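Local coordinates for protein mirolysin (Tannerella forsythia, PDB 6R7V) that probably cleaves peptide bonds as a zinc metallopeptidase of the pappalysin family, and is seen here as a zymogen kept latent by a cysteine switch, at residues L46-V51 against I302-L307; P89-N94 against T257-M262; V156-D161 against V183-H188. The protein carries 1 engineered substitution. All coordinates share one frame; numbering follows the deposited sequence. Where two conformers were deposited one is given.

Contact 1 of 3, residues L46-V51 against I302-L307; sequences LIPVVV and IYANEL
The methyl group of Ala304 is received by Leu46 and Pro48, two residues of strand 45-55 that turn the same way while Ile47 between them points to the other side. Ala304 CB lies 3.5 Å from Leu46 O and 3.9 Å from Leu46 CG, so it meets both the carbonyl and the branch carbon of that leucine. Its other neighbour is the proline ring: Pro48 CG comes within 3.7 Å of Ala304 CA and touches the methyl as well, so the ring's CG meets this residue at both carbons. Helix and strand come close here, with the CA atoms of Pro48 and Ala304 5.9 Å apart. Leu46 holds CG anti to its backbone N (chi1 174°), and its CD2 branch reaches on to the amide of Asn305, 3.5 Å from ND2. Asn305 starts out away from the strand, with CG anti to its own carbonyl carbon (chi1 -76°), and only its amide end returns toward the leucine, the two side chains meeting at a slant. Leu307 adds a looser touch, its CB 4.4 Å from Pro48 CB. No hydrogen bond joins the two segments; Leu46 O accepts one from Gln301 NE2 of the preceding helix 299-302. Tyr303 occupies the N-cap position, and its O takes the bond from Leu307 N at 3.1 Å. This is apolar helix-on-strand packing, in which the short C-terminal helix 304-307 closes over the beginning of a strand of the protein's mixed beta-sheet.

Contact 2 of 3, residues P89-N94 against T257-M262; sequences PSAFAN and TSPGVM
The phenyl ring of Phe92 lies between Met262 on one face and Pro259 on the other, with the carbonyl oxygen of Gly260 at its edge, in the ring plane. It is a CH-pi sandwich combined with a Met-aromatic contact, built where the weakly bonded helix 90-93 meets a cis-proline turn in the loop between strands 243-244 and 269-270. Met262 CG sits almost squarely over the ring centre, 4.2 Å from the centroid and 8° off the normal. Pro259 CB approaches the opposite face at the same 4.2 Å but 28° off the normal, displaced toward the outer end of the ring, where Pro259 CG is 3.8 Å from Phe92 CE1. Two carbonyls converge on the tip: Phe92 CZ is 3.5 Å from both Pro259 O and Gly260 O. A slightly positive ring hydrogen would meet Gly260 O, whereas Pro259 O lies well out of the plane on the side of the proline.

The methionine and phenylalanine chains run past each other in opposite directions. Met262 is extended as far as SD and then bends (chi3 -92°), which returns CE toward the root of the ring; SD itself lies obliquely, 5.0 Å from the centroid. On the loop side, the peptide between Ser258 and Pro259 is cis, and Gly260 N bonds to Thr257 O, completing a type VIa turn that presents the proline ring to the phenylalanine. Ala91 CB touches Pro259 CB, 3.7 Å away. The helix is tied at its start by Pro89 O, which accepts from both Phe92 N and Ala93 N. Met264 also packs against Phe92. At the root of the ring the methionine methyl, Met262 CE, comes to 3.6 Å from Phe92 CD1.

Contact 3 of 3, residues V156-D161 against V183-H188; sequences VCNLGD and VIHYKH
Val156 pairs with Ile184 and Cys157 with His185 in parallel register, Cys157 N giving a bond to Ile184 O (3.2 Å) and Cys157 O receiving one from Tyr186 N (3.0 Å), after which the strand pairing ends and His185 carries the contact on. Its CG is anti to the backbone N (chi1 -166°), and its NE2 edge reaches Gly160 O. NE2 donates to that oxygen at 2.8 Å, a weak bond because it is bent to 129°, whereas ND1 accepts from Lys187 N in the ring plane and nearly straight. The ND1 bond, with the weak one at NE2, would limit the ring's rotation, and Cys157 O lies over one face, toward its rim. The turn facing it is an Asx turn: Asn158 OD1 accepts from Gly160 N, which sits well above the amide plane, while ND2 bonds to Glu126 O. The Asn158 amide runs beside the imidazole in the same direction, the two planes 77° apart.

Apolar groups fill in around this. Val183 CG1 touches Cys157 SG at 3.8 Å and Leu159 CD2 at 3.9 Å. Val156 CG1 packs on Tyr186 CB (3.8 Å), the two side chains crossing at about a right angle; the tyrosine ring turns its edge to Cys157 O. In the sheet, strand 152-157 is flanked by 45-55 and 182-185, and 182-185 in turn by the antiparallel strand 165-167, whose Tyr166 touches Leu159 and Val183, while Ile184 packs on Thr204, Ala205 and the engineered Ala208 of helix 203-212.

Contacts 1 and 3 belong to one sheet: their strands 45-55 and 152-157 are neighbours, and although the contact centres are 24 Å apart, Val51 CG1 meets Val156 CG2 at 3.7 Å. Contact 2 stands apart, its nearest atoms about 22 Å from contact 1 and about 19 Å from contact 3. The metals divide accordingly. In contact 3 the side chain of Ile184 is about 9 Å from the zinc ion, which is held by His207, His211, His217 and the switch cysteine Cys6; in contact 2 that of Met262 is about 9 Å from a calcium ion. Contact 1 lays the C-terminal helix 304-307 against the sheet.

Contact 1 of 3, residues L46-V51 against I302-L307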
loop_
_atom_site.group_PDB
_atom_site.type_symbol
_atom_site.label_atom_id
_atom_site.label_comp_id
_atom_site.label_asym_id
_atom_site.label_seq_id
_atom_site.Cartn_x
_atom_site.Cartn_y
_atom_site.Cartn_z
ATOM N N LEU A 46 1.068 6.762 13.929
ATOM C CA LEU A 46 2.245 7.309 13.261
ATOM C C LEU A 46 3.116 6.170 12.744
ATOM O O LEU A 46 3.469 5.262 13.495
ATOM C CB LEU A 46 3.032 8.193 14.254
ATOM C CG LEU A 46 4.376 8.753 13.777
ATOM C CD1 LEU A 46 4.226 9.592 12.517
ATOM C CD2 LEU A 46 5.002 9.602 14.893
ATOM N N ILE A 47 3.516 6.281 11.485
ATOM C CA ILE A 47 4.341 5.282 10.833
ATOM C C ILE A 47 5.701 5.861 10.488
ATOM O O ILE A 47 5.776 6.661 9.556
ATOM C CB ILE A 47 3.662 4.792 9.524
ATOM C CG1 ILE A 47 2.207 4.312 9.717
ATOM C CG2 ILE A 47 4.528 3.706 8.816
ATOM C CD1 ILE A 47 2.006 3.171 10.484
ATOM N N PRO A 48 6.795 5.426 11.159
ATOM C CA PRO A 48 8.159 5.820 10.727
ATOM C C PRO A 48 8.494 5.127 9.427
ATOM O O PRO A 48 8.242 3.927 9.286
ATOM C CB PRO A 48 9.064 5.272 11.861
ATOM C CG PRO A 48 8.121 4.973 13.026
ATOM C CD PRO A 48 6.845 4.521 12.325
ATOM N N VAL A 49 9.042 5.865 8.455
ATOM C CA VAL A 49 9.321 5.325 7.142
ATOM C C VAL A 49 10.795 5.414 6.827
ATOM O O VAL A 49 11.442 6.421 7.094
ATOM C CB VAL A 49 8.512 6.125 6.068
ATOM C CG1 VAL A 49 8.838 5.661 4.639
ATOM C CG2 VAL A 49 7.002 6.021 6.324
ATOM N N VAL A 50 11.316 4.388 6.177
ATOM C CA VAL A 50 12.627 4.434 5.556
ATOM C C VAL A 50 12.441 4.097 4.087
ATOM O O VAL A 50 11.754 3.121 3.731
ATOM C CB VAL A 50 13.683 3.545 6.254
ATOM C CG1 VAL A 50 13.247 2.073 6.342
ATOM C CG2 VAL A 50 15.055 3.685 5.591
ATOM N N VAL A 51 12.978 4.961 3.234
ATOM C CA VAL A 51 12.943 4.733 1.775
ATOM C C VAL A 51 14.308 4.273 1.321
ATOM O O VAL A 51 15.313 4.993 1.515
ATOM C CB VAL A 51 12.504 6.012 1.035
ATOM C CG1 VAL A 51 12.471 5.770 -0.483
ATOM C CG2 VAL A 51 11.126 6.440 1.530
ATOM N N ILE A 302 4.885 2.004 19.602
ATOM C CA ILE A 302 5.575 2.200 20.886
ATOM C C ILE A 302 6.753 3.185 20.733
ATOM O O ILE A 302 6.892 4.111 21.535
ATOM C CB ILE A 302 6.023 0.849 21.513
ATOM C CG1 ILE A 302 4.820 -0.129 21.735
ATOM C CG2 ILE A 302 6.787 1.066 22.856
ATOM C CD1 ILE A 302 3.655 0.329 22.630
ATOM N N TYR A 303 7.531 3.034 19.677
ATOM C CA TYR A 303 8.682 3.903 19.516
ATOM C C TYR A 303 8.554 4.842 18.310
ATOM O O TYR A 303 9.548 5.466 17.954
ATOM C CB TYR A 303 9.962 3.043 19.407
ATOM C CG TYR A 303 10.065 2.015 20.510
ATOM C CD1 TYR A 303 10.394 2.389 21.811
ATOM C CD2 TYR A 303 9.751 0.677 20.275
ATOM C CE1 TYR A 303 10.438 1.455 22.845
ATOM C CE2 TYR A 303 9.808 -0.271 21.300
ATOM C CZ TYR A 303 10.150 0.123 22.584
ATOM O OH TYR A 303 10.164 -0.795 23.614
ATOM N N ALA A 304 7.336 5.022 17.721
ATOM C CA ALA A 304 7.225 5.876 16.534
ATOM C C ALA A 304 7.690 7.311 16.752
ATOM O O ALA A 304 8.383 7.848 15.888
ATOM C CB ALA A 304 5.806 5.886 15.995
ATOM N N ASN A 305 7.343 7.924 17.900
ATOM C CA ASN A 305 7.738 9.305 18.177
ATOM C C ASN A 305 9.244 9.423 18.284
ATOM O O ASN A 305 9.804 10.341 17.696
ATOM C CB ASN A 305 7.082 9.839 19.440
ATOM C CG ASN A 305 5.632 10.201 19.274
ATOM O OD1 ASN A 305 4.806 9.935 20.152
ATOM N ND2 ASN A 305 5.288 10.844 18.162
ATOM N N GLU A 306 9.892 8.500 19.029
ATOM C CA GLU A 306 11.340 8.444 19.236
ATOM C C GLU A 306 12.089 8.361 17.903
ATOM O O GLU A 306 13.112 8.995 17.704
ATOM C CB GLU A 306 11.687 7.204 20.086
ATOM C CG GLU A 306 11.174 7.271 21.521
ATOM C CD GLU A 306 9.824 6.638 21.819
ATOM O OE1 GLU A 306 8.855 6.871 21.058
ATOM O OE2 GLU A 306 9.731 5.920 22.840
ATOM N N LEU A 307 11.580 7.539 16.999
ATOM C CA LEU A 307 12.273 7.309 15.739
ATOM C C LEU A 307 12.050 8.385 14.679
ATOM O O LEU A 307 12.827 8.409 13.719
ATOM C CB LEU A 307 11.879 5.944 15.158
ATOM C CG LEU A 307 12.228 4.735 16.071
ATOM C CD1 LEU A 307 11.697 3.461 15.469
ATOM C CD2 LEU A 307 13.740 4.635 16.348
#

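Contact 2 of 3, residues P89-N94 against T257-M262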
loop_
_atom_site.group_PDB
_atom_site.type_symbol
_atom_site.label_atom_id
_atom_site.label_comp_id
_atom_site.label_asym_id
_atom_site.label_seq_id
_atom_site.Cartn_x
_atom_site.Cartn_y
_atom_site.Cartn_z
ATOM N N PRO A 89 -17.378 11.524 -6.330
ATOM C CA PRO A 89 -18.823 11.770 -6.586
ATOM C C PRO A 89 -19.593 11.918 -5.278
ATOM O O PRO A 89 -19.305 11.185 -4.322
ATOM C CB PRO A 89 -19.266 10.522 -7.356
ATOM C CG PRO A 89 -17.988 10.024 -8.004
ATOM C CD PRO A 89 -16.919 10.277 -6.978
ATOM N N SER A 90 -20.514 12.874 -5.210
ATOM C CA SER A 90 -21.286 13.142 -3.988
ATOM C C SER A 90 -21.935 11.885 -3.456
ATOM O O SER A 90 -22.002 11.747 -2.241
ATOM C CB SER A 90 -22.336 14.220 -4.222
ATOM O OG SER A 90 -23.197 13.827 -5.273
ATOM N N ALA A 91 -22.364 10.942 -4.338
ATOM C CA ALA A 91 -22.979 9.696 -3.878
ATOM C C ALA A 91 -22.019 8.806 -3.075
ATOM O O ALA A 91 -22.484 7.990 -2.275
ATOM C CB ALA A 91 -23.553 8.913 -5.045
ATOM N N PHE A 92 -20.698 8.976 -3.253
ATOM C CA PHE A 92 -19.695 8.190 -2.528
ATOM C C PHE A 92 -18.936 9.016 -1.483
ATOM O O PHE A 92 -18.270 8.431 -0.616
ATOM C CB PHE A 92 -18.679 7.588 -3.492
ATOM C CG PHE A 92 -19.129 6.528 -4.478
ATOM C CD1 PHE A 92 -19.903 5.447 -4.067
ATOM C CD2 PHE A 92 -18.707 6.571 -5.804
ATOM C CE1 PHE A 92 -20.260 4.438 -4.972
ATOM C CE2 PHE A 92 -19.082 5.581 -6.706
ATOM C CZ PHE A 92 -19.824 4.499 -6.276
ATOM N N ALA A 93 -18.990 10.373 -1.571
ATOM C CA ALA A 93 -18.220 11.221 -0.645
ATOM C C ALA A 93 -18.610 10.964 0.807
ATOM O O ALA A 93 -17.742 11.006 1.677
ATOM C CB ALA A 93 -18.406 12.690 -0.991
ATOM N N ASN A 94 -19.879 10.619 1.063
ATOM C CA ASN A 94 -20.386 10.324 2.401
ATOM C C ASN A 94 -19.837 8.981 2.950
ATOM O O ASN A 94 -19.843 8.763 4.163
ATOM C CB ASN A 94 -21.926 10.333 2.391
ATOM C CG ASN A 94 -22.534 9.876 1.079
ATOM O OD1 ASN A 94 -22.359 8.731 0.647
ATOM N ND2 ASN A 94 -23.257 10.767 0.411
ATOM N N THR A 257 -26.713 -0.842 -10.690
ATOM C CA THR A 257 -27.464 0.412 -10.516
ATOM C C THR A 257 -26.559 1.539 -10.034
ATOM O O THR A 257 -25.627 1.292 -9.253
ATOM C CB THR A 257 -28.642 0.242 -9.536
ATOM O OG1 THR A 257 -28.155 -0.156 -8.248
ATOM C CG2 THR A 257 -29.691 -0.732 -10.036
ATOM N N SER A 258 -26.848 2.788 -10.473
ATOM C CA SER A 258 -26.125 3.997 -10.053
ATOM C C SER A 258 -26.216 4.085 -8.524
ATOM O O SER A 258 -27.246 3.665 -7.972
ATOM C CB SER A 258 -26.695 5.248 -10.725
ATOM O OG SER A 258 -26.024 6.443 -10.347
ATOM N N PRO A 259 -25.144 4.451 -7.776
ATOM C CA PRO A 259 -23.865 5.055 -8.206
ATOM C C PRO A 259 -22.830 4.094 -8.809
ATOM O O PRO A 259 -21.758 4.552 -9.182
ATOM C CB PRO A 259 -23.333 5.690 -6.914
ATOM C CG PRO A 259 -23.893 4.827 -5.818
ATOM C CD PRO A 259 -25.276 4.461 -6.307
ATOM N N GLY A 260 -23.137 2.802 -8.909
ATOM C CA GLY A 260 -22.234 1.848 -9.550
ATOM C C GLY A 260 -21.009 1.474 -8.733
ATOM O O GLY A 260 -21.052 1.406 -7.503
ATOM N N VAL A 261 -19.900 1.208 -9.426
ATOM C CA VAL A 261 -18.677 0.757 -8.772
ATOM C C VAL A 261 -17.745 1.916 -8.451
ATOM O O VAL A 261 -17.708 2.937 -9.122
ATOM C CB VAL A 261 -17.988 -0.363 -9.577
ATOM C CG1 VAL A 261 -18.934 -1.562 -9.785
ATOM C CG2 VAL A 261 -17.431 0.139 -10.913
ATOM N N MET A 262 -16.997 1.758 -7.371
ATOM C CA MET A 262 -16.134 2.821 -6.856
ATOM C C MET A 262 -14.757 2.779 -7.530
ATOM O O MET A 262 -13.726 2.438 -6.917
ATOM C CB MET A 262 -16.021 2.648 -5.338
ATOM C CG MET A 262 -15.728 3.893 -4.634
ATOM S SD MET A 262 -15.622 3.504 -2.873
ATOM C CE MET A 262 -17.279 3.795 -2.315
#

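Contact 3 of 3, residues V156-D161 against V183-H188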
loop_
_atom_site.group_PDB
_atom_site.type_symbol
_atom_site.label_atom_id
_atom_site.label_comp_id
_atom_site.label_asym_id
_atom_site.label_seq_id
_atom_site.Cartn_x
_atom_site.Cartn_y
_atom_site.Cartn_z
ATOM N N VAL A 156 12.587 1.488 -3.542
ATOM C CA VAL A 156 12.338 2.118 -4.835
ATOM C C VAL A 156 13.376 1.607 -5.804
ATOM O O VAL A 156 14.571 1.673 -5.485
ATOM C CB VAL A 156 12.394 3.648 -4.702
ATOM C CG1 VAL A 156 12.149 4.323 -6.052
ATOM C CG2 VAL A 156 11.389 4.139 -3.649
ATOM N N CYS A 157 12.952 0.974 -6.906
ATOM C CA CYS A 157 13.894 0.336 -7.801
ATOM C C CYS A 157 13.290 0.177 -9.193
ATOM O O CYS A 157 12.099 0.485 -9.395
ATOM C CB CYS A 157 14.277 -1.030 -7.234
ATOM S SG CYS A 157 12.920 -2.230 -7.249
ATOM N N ASN A 158 14.075 -0.402 -10.101
ATOM C CA ASN A 158 13.556 -0.744 -11.420
ATOM C C ASN A 158 12.862 -2.111 -11.365
ATOM O O ASN A 158 13.535 -3.123 -11.209
ATOM C CB ASN A 158 14.672 -0.772 -12.434
ATOM C CG ASN A 158 14.172 -1.129 -13.803
ATOM O OD1 ASN A 158 13.035 -0.791 -14.159
ATOM N ND2 ASN A 158 15.007 -1.824 -14.589
ATOM N N LEU A 159 11.512 -2.134 -11.482
ATOM C CA LEU A 159 10.727 -3.367 -11.522
ATOM C C LEU A 159 10.414 -3.783 -12.964
ATOM O O LEU A 159 9.731 -4.780 -13.174
ATOM C CB LEU A 159 9.433 -3.204 -10.722
ATOM C CG LEU A 159 9.610 -3.047 -9.218
ATOM C CD1 LEU A 159 8.271 -2.787 -8.556
ATOM C CD2 LEU A 159 10.279 -4.301 -8.610
ATOM N N GLY A 160 10.927 -3.041 -13.935
ATOM C CA GLY A 160 10.793 -3.390 -15.350
ATOM C C GLY A 160 9.726 -2.629 -16.101
ATOM O O GLY A 160 9.198 -1.638 -15.601
ATOM N N ASP A 161 9.380 -3.107 -17.299
ATOM C CA ASP A 161 8.426 -2.439 -18.185
ATOM C C ASP A 161 6.978 -2.609 -17.766
ATOM O O ASP A 161 6.129 -1.824 -18.196
ATOM C CB ASP A 161 8.572 -2.984 -19.616
ATOM C CG ASP A 161 9.881 -2.667 -20.324
ATOM O OD1 ASP A 161 10.055 -3.118 -21.479
ATOM O OD2 ASP A 161 10.729 -1.964 -19.727
ATOM N N VAL A 183 7.342 -2.181 -2.304
ATOM C CA VAL A 183 8.336 -1.923 -3.355
ATOM C C VAL A 183 7.628 -1.140 -4.446
ATOM O O VAL A 183 6.544 -1.562 -4.909
ATOM C CB VAL A 183 8.928 -3.241 -3.915
ATOM C CG1 VAL A 183 10.014 -2.950 -4.945
ATOM C CG2 VAL A 183 9.505 -4.128 -2.804
ATOM N N ILE A 184 8.234 -0.011 -4.881
ATOM C CA ILE A 184 7.633 0.824 -5.905
ATOM C C ILE A 184 8.593 1.041 -7.062
ATOM O O ILE A 184 9.775 1.318 -6.839
ATOM C CB ILE A 184 7.181 2.199 -5.315
ATOM C CG1 ILE A 184 6.330 2.096 -4.004
ATOM C CG2 ILE A 184 6.383 3.029 -6.392
ATOM C CD1 ILE A 184 4.919 1.377 -4.249
ATOM N N HIS A 185 8.072 1.043 -8.296
ATOM C CA HIS A 185 8.905 1.337 -9.469
ATOM C C HIS A 185 9.350 2.777 -9.377
ATOM O O HIS A 185 8.524 3.660 -9.133
ATOM C CB HIS A 185 8.053 1.122 -10.723
ATOM C CG HIS A 185 8.829 1.054 -11.997
ATOM N ND1 HIS A 185 9.632 2.093 -12.411
ATOM C CD2 HIS A 185 8.949 0.028 -12.868
ATOM C CE1 HIS A 185 10.192 1.685 -13.544
ATOM N NE2 HIS A 185 9.836 0.442 -13.848
ATOM N N TYR A 186 10.629 3.039 -9.613
ATOM C CA TYR A 186 11.197 4.390 -9.504
ATOM C C TYR A 186 10.503 5.405 -10.401
ATOM O O TYR A 186 10.514 6.591 -10.068
ATOM C CB TYR A 186 12.709 4.359 -9.786
ATOM C CG TYR A 186 13.091 4.274 -11.249
ATOM C CD1 TYR A 186 13.103 3.052 -11.924
ATOM C CD2 TYR A 186 13.434 5.417 -11.967
ATOM C CE1 TYR A 186 13.416 2.973 -13.282
ATOM C CE2 TYR A 186 13.742 5.351 -13.323
ATOM C CZ TYR A 186 13.747 4.126 -13.972
ATOM O OH TYR A 186 14.099 4.053 -15.298
ATOM N N LYS A 187 9.959 4.973 -11.551
ATOM C CA LYS A 187 9.332 5.938 -12.443
ATOM C C LYS A 187 7.990 6.403 -11.915
ATOM O O LYS A 187 7.390 7.297 -12.523
ATOM C CB LYS A 187 9.120 5.312 -13.832
ATOM C CG LYS A 187 10.365 5.140 -14.657
ATOM C CD LYS A 187 10.008 4.382 -15.927
ATOM C CE LYS A 187 11.205 4.209 -16.817
ATOM N NZ LYS A 187 10.884 3.338 -17.979
ATOM N N HIS A 188 7.463 5.782 -10.845
ATOM C CA HIS A 188 6.117 6.113 -10.391
ATOM C C HIS A 188 6.107 6.359 -8.887
ATOM O O HIS A 188 5.163 5.980 -8.191
ATOM C CB HIS A 188 5.161 4.981 -10.816
ATOM C CG HIS A 188 5.217 4.747 -12.305
ATOM N ND1 HIS A 188 4.791 5.714 -13.189
ATOM C CD2 HIS A 188 5.695 3.696 -13.016
ATOM C CE1 HIS A 188 5.009 5.230 -14.408
ATOM N NE2 HIS A 188 5.550 4.020 -14.358
#